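Local coordinates for alpha-1,6-mannanase (Bacteroides thetaiotaomicron, PDB 4V1S), which probably hydrolyses alpha-1,6-mannosidic linkages in mannans, as a member of glycoside hydrolase family 76 from a gut symbiont, at residues L157-N161 / N162-E166; D60-S64 / G65-Y69; G186-Q190 / E191-S195; N232-V236 / E237-D241; G170-A173 / F174-G178. One frame throughout, in Å; residues are numbered along the deposited sequence.

Interaction 1. Residues L157-N161 / N162-E166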
loop_
_atom_site.group_PDB
_atom_site.type_symbol
_atom_site.label_atom_id
_atom_site.label_comp_id
_atom_site.label_asym_id
_atom_site.label_seq_id
_atom_site.Cartn_x
_atom_site.Cartn_y
_atom_site.Cartn_z
ATOM N N LEU A 157 15.402 -3.462 3.161
ATOM C CA LEU A 157 15.632 -3.617 4.580
ATOM C C LEU A 157 15.699 -5.086 4.993
ATOM O O LEU A 157 16.457 -5.439 5.875
ATOM C CB LEU A 157 14.584 -2.867 5.387
ATOM C CG LEU A 157 14.655 -1.339 5.342
ATOM C CD1 LEU A 157 13.394 -0.756 5.960
ATOM C CD2 LEU A 157 15.875 -0.805 6.073
ATOM N N ALA A 158 14.882 -5.919 4.352
ATOM C CA ALA A 158 14.781 -7.350 4.686
ATOM C C ALA A 158 15.960 -8.188 4.180
ATOM O O ALA A 158 16.291 -9.218 4.775
ATOM C CB ALA A 158 13.475 -7.931 4.151
ATOM N N THR A 159 16.558 -7.764 3.065
ATOM C CA THR A 159 17.524 -8.594 2.341
ATOM C C THR A 159 18.889 -7.965 2.121
ATOM O O THR A 159 19.870 -8.671 1.815
ATOM C CB THR A 159 17.019 -8.953 0.927
ATOM O OG1 THR A 159 16.906 -7.771 0.130
ATOM C CG2 THR A 159 15.697 -9.692 0.988
ATOM N N GLN A 160 18.936 -6.634 2.184
ATOM C CA GLN A 160 20.134 -5.849 1.879
ATOM C C GLN A 160 20.601 -6.003 0.426
ATOM O O GLN A 160 21.758 -5.729 0.112
ATOM C CB GLN A 160 21.241 -6.119 2.896
ATOM C CG GLN A 160 20.760 -5.802 4.312
ATOM C CD GLN A 160 20.769 -4.303 4.627
ATOM O OE1 GLN A 160 21.842 -3.682 4.775
ATOM N NE2 GLN A 160 19.593 -3.737 4.815
ATOM N N ASN A 161 19.664 -6.340 -0.463
ATOM C CA ASN A 161 19.962 -6.451 -1.881
ATOM C C ASN A 161 19.980 -5.072 -2.513
ATOM O O ASN A 161 18.967 -4.355 -2.482
ATOM C CB ASN A 161 18.923 -7.330 -2.549
ATOM C CG ASN A 161 19.172 -7.496 -4.028
ATOM O OD1 ASN A 161 19.071 -6.537 -4.798
ATOM N ND2 ASN A 161 19.465 -8.707 -4.441
ATOM N N ASN A 162 21.129 -4.698 -3.068
ATOM C CA ASN A 162 21.302 -3.331 -3.580
ATOM C C ASN A 162 20.427 -3.013 -4.794
ATOM O O ASN A 162 20.015 -1.854 -4.965
ATOM C CB ASN A 162 22.787 -3.028 -3.853
ATOM C CG ASN A 162 23.576 -2.692 -2.551
ATOM O OD1 ASN A 162 22.984 -2.464 -1.487
ATOM N ND2 ASN A 162 24.912 -2.620 -2.655
ATOM N N SER A 163 20.110 -4.023 -5.606
ATOM C CA SER A 163 19.257 -3.795 -6.776
ATOM C C SER A 163 17.850 -3.349 -6.348
ATOM O O SER A 163 17.247 -2.524 -7.018
ATOM C CB SER A 163 19.222 -5.016 -7.699
ATOM O OG SER A 163 18.492 -6.083 -7.137
ATOM N N TYR A 164 17.351 -3.873 -5.228
ATOM C CA TYR A 164 16.040 -3.452 -4.720
ATOM C C TYR A 164 16.066 -1.965 -4.323
ATOM O O TYR A 164 15.149 -1.208 -4.649
ATOM C CB TYR A 164 15.600 -4.295 -3.510
ATOM C CG TYR A 164 15.463 -5.795 -3.748
ATOM C CD1 TYR A 164 15.454 -6.364 -5.019
ATOM C CD2 TYR A 164 15.355 -6.645 -2.669
ATOM C CE1 TYR A 164 15.316 -7.755 -5.183
ATOM C CE2 TYR A 164 15.214 -8.003 -2.819
ATOM C CZ TYR A 164 15.179 -8.556 -4.075
ATOM O OH TYR A 164 15.043 -9.911 -4.202
ATOM N N LEU A 165 17.155 -1.550 -3.654
ATOM C CA LEU A 165 17.291 -0.153 -3.247
ATOM C C LEU A 165 17.446 0.793 -4.455
ATOM O O LEU A 165 16.906 1.886 -4.448
ATOM C CB LEU A 165 18.482 -0.012 -2.296
ATOM C CG LEU A 165 18.642 1.388 -1.711
ATOM C CD1 LEU A 165 17.416 1.784 -0.877
ATOM C CD2 LEU A 165 19.912 1.479 -0.901
ATOM N N GLU A 166 18.172 0.359 -5.476
ATOM C CA GLU A 166 18.342 1.152 -6.688
ATOM C C GLU A 166 16.975 1.474 -7.303
ATOM O O GLU A 166 16.688 2.612 -7.666
ATOM C CB GLU A 166 19.223 0.400 -7.681
ATOM C CG GLU A 166 19.410 1.032 -9.038
ATOM C CD GLU A 166 20.452 0.288 -9.879
ATOM O OE1 GLU A 166 20.941 -0.794 -9.449
ATOM O OE2 GLU A 166 20.785 0.790 -10.973
HETATM O O HOH W 1 23.226 -3.616 0.935
HETATM O O HOH W 2 20.273 -8.979 -7.347
#
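Asn161 OD1 meets the start of helix 162-177 chiefly through backbone amides. The amide of Tyr164 reaches it at 3.2 Å from N to OD1 with an N-H...O angle of 148°, and the Ser163 amide adds a weak, bent bond. The Ser163 hydroxyl also approaches, though its 2.5 Å between OG and OD1 is very short and perhaps strained. With CG anti to the backbone N (chi1 -180°), the Asn161 carboxamide swings forward, which places OD1 before the first amides of the helix, with Asn161 as N-cap. The same side chain roofs an aromatic ring: Asn161 CB makes a CH-pi contact 3.9 Å from the centroid of the Tyr164 ring, over one face. Thr159 OG1 approaches that ring obliquely, 3.4 Å from Tyr164 CD2.

Around this shell, Thr159 OG1 accepts from Asn161 N at 3.2 Å, forming an ST turn, and is itself bonded to Ala155 O. Gln160, the first residue past helix 142-159, has positive phi, and a water bridges its carbonyl to Asn162 OD1. The ring also meets Phe110 and Met107 of helix 99-114. One carboxamide oxygen thus serves amides that lack a preceding turn of carbonyls, Tyr164 N above all, and its partial negative charge probably complements the positive end of the helix dipole.

Interaction 2. Residues D60-S64 / G65-Y69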
loop_
_atom_site.group_PDB
_atom_site.type_symbol
_atom_site.label_atom_id
_atom_site.label_comp_id
_atom_site.label_asym_id
_atom_site.label_seq_id
_atom_site.Cartn_x
_atom_site.Cartn_y
_atom_site.Cartn_z
ATOM N N ASP A 60 -5.365 -19.493 -10.016
ATOM C CA ASP A 60 -6.350 -18.719 -10.786
ATOM C C ASP A 60 -5.708 -17.735 -11.751
ATOM O O ASP A 60 -6.218 -17.555 -12.860
ATOM C CB ASP A 60 -7.264 -17.897 -9.857
ATOM C CG ASP A 60 -8.266 -18.741 -9.097
ATOM O OD1 ASP A 60 -8.576 -19.887 -9.517
ATOM O OD2 ASP A 60 -8.769 -18.214 -8.067
ATOM N N LEU A 61 -4.618 -17.095 -11.314
ATOM C CA LEU A 61 -4.113 -15.927 -12.001
ATOM C C LEU A 61 -2.663 -15.928 -12.443
ATOM O O LEU A 61 -2.303 -15.084 -13.272
ATOM C CB LEU A 61 -4.399 -14.668 -11.176
ATOM C CG LEU A 61 -5.874 -14.313 -10.965
ATOM C CD1 LEU A 61 -6.026 -13.185 -9.968
ATOM C CD2 LEU A 61 -6.557 -13.963 -12.276
ATOM N N LYS A 62 -1.827 -16.851 -11.976
ATOM C CA LYS A 62 -0.453 -16.871 -12.479
ATOM C C LYS A 62 -0.497 -17.329 -13.952
ATOM O O LYS A 62 -1.241 -18.232 -14.301
ATOM C CB LYS A 62 0.452 -17.792 -11.655
ATOM C CG LYS A 62 1.926 -17.635 -11.983
ATOM C CD LYS A 62 2.800 -18.562 -11.141
ATOM C CE LYS A 62 4.182 -17.942 -10.832
ATOM N NZ LYS A 62 4.845 -18.362 -9.544
ATOM N N ILE A 63 0.246 -16.639 -14.802
ATOM C CA ILE A 63 0.285 -16.953 -16.207
ATOM C C ILE A 63 1.256 -18.113 -16.346
ATOM O O ILE A 63 2.438 -18.013 -15.969
ATOM C CB ILE A 63 0.714 -15.741 -17.042
ATOM C CG1 ILE A 63 -0.265 -14.577 -16.824
ATOM C CG2 ILE A 63 0.812 -16.120 -18.519
ATOM C CD1 ILE A 63 0.123 -13.299 -17.536
ATOM N N SER A 64 0.729 -19.221 -16.865
ATOM C CA SER A 64 1.483 -20.468 -17.032
ATOM C C SER A 64 2.872 -20.214 -17.581
ATOM O O SER A 64 3.011 -19.515 -18.596
ATOM C CB SER A 64 0.732 -21.360 -18.007
ATOM O OG SER A 64 1.469 -22.529 -18.281
ATOM N N GLY A 65 3.883 -20.757 -16.905
ATOM C CA GLY A 65 5.265 -20.695 -17.372
ATOM C C GLY A 65 6.009 -19.395 -17.079
ATOM O O GLY A 65 7.125 -19.194 -17.553
ATOM N N THR A 66 5.387 -18.517 -16.304
ATOM C CA THR A 66 5.948 -17.215 -15.998
ATOM C C THR A 66 5.864 -16.933 -14.499
ATOM O O THR A 66 5.276 -17.709 -13.733
ATOM C CB THR A 66 5.186 -16.061 -16.717
ATOM O OG1 THR A 66 3.965 -15.768 -16.015
ATOM C CG2 THR A 66 4.897 -16.371 -18.175
ATOM N N HIS A 67 6.431 -15.806 -14.095
ATOM C CA HIS A 67 6.175 -15.238 -12.758
ATOM C C HIS A 67 5.334 -13.970 -12.822
ATOM O O HIS A 67 5.451 -13.075 -11.962
ATOM C CB HIS A 67 7.491 -14.970 -12.020
ATOM C CG HIS A 67 8.291 -16.208 -11.755
ATOM N ND1 HIS A 67 7.932 -17.146 -10.811
ATOM C CD2 HIS A 67 9.431 -16.658 -12.322
ATOM C CE1 HIS A 67 8.813 -18.129 -10.816
ATOM N NE2 HIS A 67 9.735 -17.858 -11.724
ATOM N N SER A 68 4.469 -13.923 -13.831
ATOM C CA SER A 68 3.553 -12.803 -14.068
ATOM C C SER A 68 2.130 -13.302 -13.829
ATOM O O SER A 68 1.882 -14.519 -13.723
ATOM C CB SER A 68 3.676 -12.293 -15.518
ATOM O OG SER A 68 4.997 -11.856 -15.798
ATOM N N TYR A 69 1.215 -12.338 -13.690
ATOM C CA TYR A 69 -0.177 -12.601 -13.326
ATOM C C TYR A 69 -1.115 -11.919 -14.279
ATOM O O TYR A 69 -0.852 -10.790 -14.727
ATOM C CB TYR A 69 -0.437 -12.108 -11.887
ATOM C CG TYR A 69 0.305 -12.977 -10.899
ATOM C CD1 TYR A 69 1.650 -12.750 -10.624
ATOM C CD2 TYR A 69 -0.321 -14.071 -10.272
ATOM C CE1 TYR A 69 2.372 -13.593 -9.798
ATOM C CE2 TYR A 69 0.390 -14.920 -9.426
ATOM C CZ TYR A 69 1.740 -14.666 -9.190
ATOM O OH TYR A 69 2.475 -15.483 -8.374
#
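Ile63 and Thr66 close a type II beta turn in the loop that follows helix 46-61. Among the hydrogen bonds, Ile63 O accepts both Thr66 N, at 3.0 Å, and Thr66 OG1, at 2.7 Å; Ile63 N gives a nearly straight bond of 2.9 Å to Ser68 O (176°). Thr66 OG1 also accepts from Ser68 N at 2.9 Å, an ST turn, because chi1 of 79° sets the hydroxyl between its own N and carbonyl carbon. A valine here would probably leave Ser68 N without its acceptor and Ile63 O with one donor fewer.

Several contacts gather round Tyr69. Lys62 CG lies over one face of its ring, while Lys62 CB is 3.6 Å from Tyr69 CE2; Leu61 CB is 4.2 Å from Tyr69 CD2. The phenol OH turns to Asp58. Among the charged and polar ends, Lys62 NZ sits at the edge of the His67 ring, 3.6 Å from ND1. The Thr66 hydroxyl therefore donates across the turn to Ile63 O and accepts from Ser68 N on its own arm, two bonds that fix its rotation.

Interaction 3. Residues G186-Q190 / E191-S195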
loop_
_atom_site.group_PDB
_atom_site.type_symbol
_atom_site.label_atom_id
_atom_site.label_comp_id
_atom_site.label_asym_id
_atom_site.label_seq_id
_atom_site.Cartn_x
_atom_site.Cartn_y
_atom_site.Cartn_z
ATOM N N GLY A 186 2.112 19.716 -4.276
ATOM C CA GLY A 186 1.394 18.473 -4.527
ATOM C C GLY A 186 1.829 17.800 -5.811
ATOM O O GLY A 186 2.638 18.338 -6.591
ATOM N N ILE A 187 1.289 16.607 -6.009
ATOM C CA ILE A 187 1.750 15.686 -7.046
ATOM C C ILE A 187 0.552 15.242 -7.889
ATOM O O ILE A 187 -0.476 14.843 -7.363
ATOM C CB ILE A 187 2.476 14.478 -6.410
ATOM C CG1 ILE A 187 3.722 14.966 -5.675
ATOM C CG2 ILE A 187 2.838 13.387 -7.448
ATOM C CD1 ILE A 187 4.427 13.912 -4.844
ATOM N N TYR A 188 0.726 15.310 -9.214
ATOM C CA TYR A 188 -0.283 14.889 -10.149
ATOM C C TYR A 188 -0.611 13.421 -9.975
ATOM O O TYR A 188 0.241 12.628 -9.595
ATOM C CB TYR A 188 0.171 15.112 -11.598
ATOM C CG TYR A 188 0.502 16.528 -11.943
ATOM C CD1 TYR A 188 -0.493 17.446 -12.284
ATOM C CD2 TYR A 188 1.819 16.953 -11.918
ATOM C CE1 TYR A 188 -0.160 18.753 -12.590
ATOM C CE2 TYR A 188 2.150 18.253 -12.226
ATOM C CZ TYR A 188 1.156 19.140 -12.556
ATOM O OH TYR A 188 1.495 20.423 -12.857
ATOM N N PHE A 189 -1.836 13.030 -10.331
ATOM C CA PHE A 189 -2.139 11.625 -10.353
ATOM C C PHE A 189 -1.263 10.856 -11.320
ATOM O O PHE A 189 -0.744 9.814 -10.966
ATOM C CB PHE A 189 -3.606 11.442 -10.756
ATOM C CG PHE A 189 -4.102 10.020 -10.694
ATOM C CD1 PHE A 189 -3.941 9.260 -9.539
ATOM C CD2 PHE A 189 -4.671 9.420 -11.820
ATOM C CE1 PHE A 189 -4.368 7.948 -9.499
ATOM C CE2 PHE A 189 -5.124 8.101 -11.775
ATOM C CZ PHE A 189 -4.960 7.362 -10.616
ATOM N N GLN A 190 -1.147 11.378 -12.550
ATOM C CA GLN A 190 -0.518 10.629 -13.613
ATOM C C GLN A 190 0.261 11.493 -14.619
ATOM O O GLN A 190 0.129 12.734 -14.660
ATOM C CB GLN A 190 -1.521 9.797 -14.329
ATOM C CG GLN A 190 -2.443 10.585 -15.223
ATOM C CD GLN A 190 -3.493 9.692 -15.854
ATOM O OE1 GLN A 190 -3.191 8.707 -16.553
ATOM N NE2 GLN A 190 -4.729 10.023 -15.605
ATOM N N GLU A 191 1.105 10.817 -15.379
ATOM C CA GLU A 191 2.091 11.472 -16.243
ATOM C C GLU A 191 1.432 11.926 -17.538
ATOM O O GLU A 191 1.781 12.981 -18.090
ATOM C CB GLU A 191 3.241 10.516 -16.542
ATOM C CG GLU A 191 4.327 11.099 -17.432
ATOM C CD GLU A 191 5.426 10.085 -17.704
ATOM O OE1 GLU A 191 5.101 8.879 -17.969
ATOM O OE2 GLU A 191 6.603 10.503 -17.668
ATOM N N THR A 192 0.468 11.121 -18.002
ATOM C CA THR A 192 -0.210 11.356 -19.274
ATOM C C THR A 192 -1.726 11.360 -19.058
ATOM O O THR A 192 -2.380 10.327 -19.117
ATOM C CB THR A 192 0.196 10.277 -20.320
ATOM O OG1 THR A 192 1.626 10.187 -20.397
ATOM C CG2 THR A 192 -0.365 10.630 -21.687
ATOM N N PHE A 193 -2.282 12.533 -18.777
ATOM C CA PHE A 193 -3.723 12.636 -18.560
ATOM C C PHE A 193 -4.438 12.458 -19.884
ATOM O O PHE A 193 -4.056 13.058 -20.887
ATOM C CB PHE A 193 -4.110 13.972 -17.935
ATOM C CG PHE A 193 -3.834 14.057 -16.457
ATOM C CD1 PHE A 193 -4.712 13.504 -15.534
ATOM C CD2 PHE A 193 -2.687 14.689 -15.986
ATOM C CE1 PHE A 193 -4.461 13.582 -14.171
ATOM C CE2 PHE A 193 -2.442 14.775 -14.628
ATOM C CZ PHE A 193 -3.343 14.213 -13.711
ATOM N N VAL A 194 -5.465 11.619 -19.888
ATOM C CA VAL A 194 -6.290 11.464 -21.079
ATOM C C VAL A 194 -7.741 11.747 -20.698
ATOM O O VAL A 194 -8.221 12.869 -20.881
ATOM C CB VAL A 194 -6.103 10.089 -21.743
ATOM C CG1 VAL A 194 -7.026 9.949 -22.956
ATOM C CG2 VAL A 194 -4.659 9.918 -22.164
ATOM N N SER A 195 -8.419 10.764 -20.122
ATOM C CA SER A 195 -9.834 10.926 -19.801
ATOM C C SER A 195 -10.064 11.665 -18.476
ATOM O O SER A 195 -11.073 12.325 -18.310
ATOM C CB SER A 195 -10.544 9.568 -19.794
ATOM O OG SER A 195 -9.911 8.676 -18.890
#
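The Phe193 ring carries Gln190 CG over the centre of one face, a CH-pi contact of 3.7 Å from CG to the ring centroid, 12° off the normal. At the ring's edge, near its plane, Tyr188 CB lies 4.0 Å from Phe193 CE2, and the Tyr188 and Phe193 side chains cross at about a right angle. Phe189 adds its CB, 4.1 Å from Phe193 CZ. The Gln190 chain reaches across the face of Phe193 because chi1 is 74°, with CG between the backbone N and the carbonyl carbon, and the chain runs extended beyond it. Gln190 O also lies 3.3 Å from Phe193 CE2.

The polar ends point to other parts of the protein: Tyr188 OH bonds to Asp180, and Glu191 forms a salt bridge with Arg140. Phe189 meets Phe141 edge to face, and a bound glycerol, probably from the crystallisation liquor, lies beside its side chain. This irregular connection leads from helix 162-177 to strand 199-201 and helix 202-219, consistent with a loop between helices of the family 76 (alpha/alpha)6 barrel.

Interaction 4. Residues N232-V236 / E237-D241; sequences NDWTV and ENLLD
The backbone here belongs to the C-terminal part of helix 222-239, with i to i+4 bonds such as Leu239 N to Thr235 O at 2.8 Å, before the chain enters a weakly bonded strand at about 240-241. On one side, Asn238 ND2 lies 3.2 Å above the plane of the Trp234 indole, off toward its rim, with ring and amide planes 28° apart. That amide also donates to Trp234 O, at 2.9 Å from ND2 and 162° at the hydrogen, with the acceptor close to the amide plane. Asn238 N bonds to the same oxygen at 3.0 Å, so one carbonyl is gripped twice by one residue and the side-chain amide is held from turning.

This carbonyl with two hydrogen bonds lies where a helix of what is consistent with the family's (alpha/alpha)6 barrel runs into the short strand pairing with 246-252. The indole nitrogen is bonded to Leu183 O. With CG anti to its backbone N (chi1 -179°), Trp234 extends its indole alongside Asn238, and Leu239 CD1 meets the ring obliquely, 3.7 Å from Trp234 CZ3. Val236 and Leu240 lie side by side, CG1 to CD2 3.9 Å, and a water within hydrogen-bonding distance of both their carbonyl oxygens can donate to them, at 2.9 Å from Val236 O.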
loop_
_atom_site.group_PDB
_atom_site.type_symbol
_atom_site.label_atom_id
_atom_site.label_comp_id
_atom_site.label_asym_id
_atom_site.label_seq_id
_atom_site.Cartn_x
_atom_site.Cartn_y
_atom_site.Cartn_z
ATOM N N ASN A 232 3.849 17.276 2.811
ATOM C CA ASN A 232 2.885 17.234 3.908
ATOM C C ASN A 232 2.224 18.579 4.175
ATOM O O ASN A 232 1.004 18.664 4.304
ATOM C CB ASN A 232 3.508 16.753 5.194
ATOM C CG ASN A 232 2.470 16.590 6.286
ATOM O OD1 ASN A 232 1.470 15.888 6.099
ATOM N ND2 ASN A 232 2.672 17.268 7.410
ATOM N N ASP A 233 3.037 19.626 4.260
ATOM C CA ASP A 233 2.503 20.980 4.490
ATOM C C ASP A 233 1.439 21.318 3.435
ATOM O O ASP A 233 0.358 21.806 3.765
ATOM C CB ASP A 233 3.626 22.006 4.446
ATOM C CG ASP A 233 4.480 22.008 5.695
ATOM O OD1 ASP A 233 4.160 21.313 6.682
ATOM O OD2 ASP A 233 5.505 22.711 5.671
ATOM N N TRP A 234 1.736 21.030 2.164
ATOM C CA TRP A 234 0.768 21.286 1.088
ATOM C C TRP A 234 -0.502 20.448 1.275
ATOM O O TRP A 234 -1.629 20.935 1.093
ATOM C CB TRP A 234 1.384 21.017 -0.297
ATOM C CG TRP A 234 0.433 21.284 -1.420
ATOM C CD1 TRP A 234 0.224 22.482 -2.078
ATOM C CD2 TRP A 234 -0.480 20.354 -2.005
ATOM N NE1 TRP A 234 -0.755 22.339 -3.028
ATOM C CE2 TRP A 234 -1.204 21.044 -3.007
ATOM C CE3 TRP A 234 -0.727 18.996 -1.815
ATOM C CZ2 TRP A 234 -2.158 20.415 -3.799
ATOM C CZ3 TRP A 234 -1.684 18.371 -2.598
ATOM C CH2 TRP A 234 -2.403 19.084 -3.562
ATOM N N THR A 235 -0.308 19.170 1.588
ATOM C CA THR A 235 -1.419 18.245 1.681
ATOM C C THR A 235 -2.356 18.621 2.833
ATOM O O THR A 235 -3.584 18.641 2.675
ATOM C CB THR A 235 -0.903 16.819 1.818
ATOM O OG1 THR A 235 0.025 16.548 0.743
ATOM C CG2 THR A 235 -2.049 15.828 1.747
ATOM N N VAL A 236 -1.785 18.941 3.975
ATOM C CA VAL A 236 -2.582 19.409 5.143
ATOM C C VAL A 236 -3.359 20.712 4.817
ATOM O O VAL A 236 -4.521 20.889 5.190
ATOM C CB VAL A 236 -1.663 19.539 6.388
ATOM C CG1 VAL A 236 -2.343 20.296 7.509
ATOM C CG2 VAL A 236 -1.217 18.139 6.834
ATOM N N GLU A 237 -2.716 21.618 4.099
ATOM C CA GLU A 237 -3.323 22.918 3.778
ATOM C C GLU A 237 -4.490 22.772 2.786
ATOM O O GLU A 237 -5.465 23.532 2.858
ATOM C CB GLU A 237 -2.247 23.846 3.219
ATOM C CG GLU A 237 -2.737 25.188 2.719
ATOM C CD GLU A 237 -3.325 26.079 3.810
ATOM O OE1 GLU A 237 -3.023 25.851 5.004
ATOM O OE2 GLU A 237 -4.070 26.969 3.466
ATOM N N ASN A 238 -4.396 21.775 1.883
ATOM C CA ASN A 238 -5.339 21.647 0.758
ATOM C C ASN A 238 -6.326 20.490 0.803
ATOM O O ASN A 238 -7.414 20.598 0.234
ATOM C CB ASN A 238 -4.553 21.564 -0.555
ATOM C CG ASN A 238 -3.924 22.885 -0.910
ATOM O OD1 ASN A 238 -4.596 23.745 -1.454
ATOM N ND2 ASN A 238 -2.649 23.075 -0.561
ATOM N N LEU A 239 -5.928 19.368 1.418
ATOM C CA LEU A 239 -6.728 18.164 1.321
ATOM C C LEU A 239 -7.152 17.527 2.646
ATOM O O LEU A 239 -7.808 16.488 2.643
ATOM C CB LEU A 239 -6.036 17.132 0.427
ATOM C CG LEU A 239 -5.920 17.565 -1.035
ATOM C CD1 LEU A 239 -4.871 16.761 -1.789
ATOM C CD2 LEU A 239 -7.297 17.475 -1.710
ATOM N N LEU A 240 -6.799 18.153 3.761
ATOM C CA LEU A 240 -7.223 17.668 5.079
ATOM C C LEU A 240 -8.483 18.391 5.516
ATOM O O LEU A 240 -8.520 19.622 5.527
ATOM C CB LEU A 240 -6.124 17.871 6.103
ATOM C CG LEU A 240 -6.405 17.456 7.559
ATOM C CD1 LEU A 240 -6.531 15.957 7.663
ATOM C CD2 LEU A 240 -5.294 17.938 8.462
ATOM N N ASP A 241 -9.499 17.618 5.878
ATOM C CA ASP A 241 -10.730 18.158 6.411
ATOM C C ASP A 241 -10.536 18.359 7.910
ATOM O O ASP A 241 -10.450 17.396 8.667
ATOM C CB ASP A 241 -11.874 17.177 6.144
ATOM C CG ASP A 241 -13.241 17.735 6.534
ATOM O OD1 ASP A 241 -13.296 18.725 7.306
ATOM O OD2 ASP A 241 -14.260 17.168 6.068
HETATM O O HOH W 3 -7.093 21.451 4.046
#

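Interaction 5. Residues G170-A173 / F174-G178; sequences GALA and FSLSG
Phe174 opens the second half of this helical stretch by donating its N to Gly170 O at 3.0 Å, while its ring turns away from residues 170-173 to stack on Tyr142. Ser175 N follows with a bond to Ala171 O, also 3.0 Å, and its hydroxyl bonds to Tyr142 O. Leu176 N reaches Leu172 O at 2.8 Å, nearly along the C=O axis, and the two leucine side chains cross obliquely, Leu172 CG lying 4.0 Å from Leu176 CD1. Replacing Leu176 with alanine would probably open a gap beside Leu172 and strip a contact from Ala227 and Ile231. Ser177 N bonds only weakly to Ala173 O; its OG, placed between N and carbonyl carbon (chi1 74°), curls back to Phe174 O at 2.7 Å, in the carbonyl plane on a lone pair. Gly178 then leaves the helix, its N bonded to Ser175 O.

The leucines face helices 202-219 and 222-239, whereas Ala171 and Phe174 pack against helix 142-159 and strand 124-127.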
loop_
_atom_site.group_PDB
_atom_site.type_symbol
_atom_site.label_atom_id
_atom_site.label_comp_id
_atom_site.label_asym_id
_atom_site.label_seq_id
_atom_site.Cartn_x
_atom_site.Cartn_y
_atom_site.Cartn_z
ATOM N N GLY A 170 14.779 4.947 -7.674
ATOM C CA GLY A 170 14.323 5.353 -8.979
ATOM C C GLY A 170 12.829 5.548 -9.038
ATOM O O GLY A 170 12.348 6.511 -9.613
ATOM N N ALA A 171 12.087 4.646 -8.429
ATOM C CA ALA A 171 10.617 4.792 -8.378
ATOM C C ALA A 171 10.235 6.079 -7.632
ATOM O O ALA A 171 9.366 6.817 -8.061
ATOM C CB ALA A 171 10.007 3.576 -7.694
ATOM N N LEU A 172 10.870 6.310 -6.480
ATOM C CA LEU A 172 10.594 7.514 -5.689
ATOM C C LEU A 172 10.991 8.765 -6.493
ATOM O O LEU A 172 10.266 9.764 -6.479
ATOM C CB LEU A 172 11.257 7.472 -4.331
ATOM C CG LEU A 172 10.996 8.720 -3.473
ATOM C CD1 LEU A 172 9.494 9.023 -3.358
ATOM C CD2 LEU A 172 11.631 8.576 -2.105
ATOM N N ALA A 173 12.110 8.719 -7.215
ATOM C CA ALA A 173 12.492 9.873 -8.043
ATOM C C ALA A 173 11.412 10.152 -9.087
ATOM O O ALA A 173 11.088 11.321 -9.409
ATOM C CB ALA A 173 13.814 9.639 -8.710
ATOM N N PHE A 174 10.815 9.091 -9.605
ATOM C CA PHE A 174 9.723 9.288 -10.514
ATOM C C PHE A 174 8.561 9.987 -9.837
ATOM O O PHE A 174 8.020 10.968 -10.361
ATOM C CB PHE A 174 9.282 8.005 -11.212
ATOM C CG PHE A 174 8.222 8.252 -12.259
ATOM C CD1 PHE A 174 8.562 8.831 -13.460
ATOM C CD2 PHE A 174 6.883 8.052 -11.990
ATOM C CE1 PHE A 174 7.584 9.148 -14.392
ATOM C CE2 PHE A 174 5.910 8.355 -12.912
ATOM C CZ PHE A 174 6.259 8.900 -14.122
ATOM N N SER A 175 8.143 9.479 -8.693
ATOM C CA SER A 175 7.020 10.117 -7.961
ATOM C C SER A 175 7.340 11.602 -7.686
ATOM O O SER A 175 6.479 12.488 -7.811
ATOM C CB SER A 175 6.728 9.389 -6.658
ATOM O OG SER A 175 6.303 8.061 -6.874
ATOM N N LEU A 176 8.577 11.868 -7.268
ATOM C CA LEU A 176 8.943 13.249 -6.937
ATOM C C LEU A 176 8.988 14.170 -8.163
ATOM O O LEU A 176 8.831 15.410 -8.027
ATOM C CB LEU A 176 10.287 13.300 -6.196
ATOM C CG LEU A 176 10.236 12.834 -4.752
ATOM C CD1 LEU A 176 11.648 12.573 -4.237
ATOM C CD2 LEU A 176 9.501 13.797 -3.822
ATOM N N SER A 177 9.124 13.578 -9.358
ATOM C CA SER A 177 9.135 14.372 -10.574
ATOM C C SER A 177 7.696 14.839 -10.881
ATOM O O SER A 177 7.499 15.718 -11.728
ATOM C CB SER A 177 9.690 13.605 -11.780
ATOM O OG SER A 177 8.779 12.626 -12.304
ATOM N N GLY A 178 6.692 14.271 -10.195
ATOM C CA GLY A 178 5.302 14.721 -10.408
ATOM C C GLY A 178 4.911 15.903 -9.526
ATOM O O GLY A 178 3.791 16.384 -9.605
#

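Along the chain the order is interaction 2, 1, 5, 3, 4. Interactions 1 and 5 share helix 162-177, with centres 18 Å apart: one caps its start, the other forms its closing turns. Interaction 3 lies in the loop that follows and returns to interaction 5, centres 13 Å apart, where Tyr188 N probably bonds to Gly178 O. It also touches interaction 4, on helix 222-239, through Gly186 CA and Trp234 CE3, 3.5 Å apart. Interaction 2, at the end of helix 46-61 and the loop beyond, is about 41 Å between centres from interaction 4, on the opposite side of the chain's centre. Interactions 3, 4 and 5 thus form one connected region, while interaction 1 joins it only along helix 162-177 and interaction 2 lies away from it.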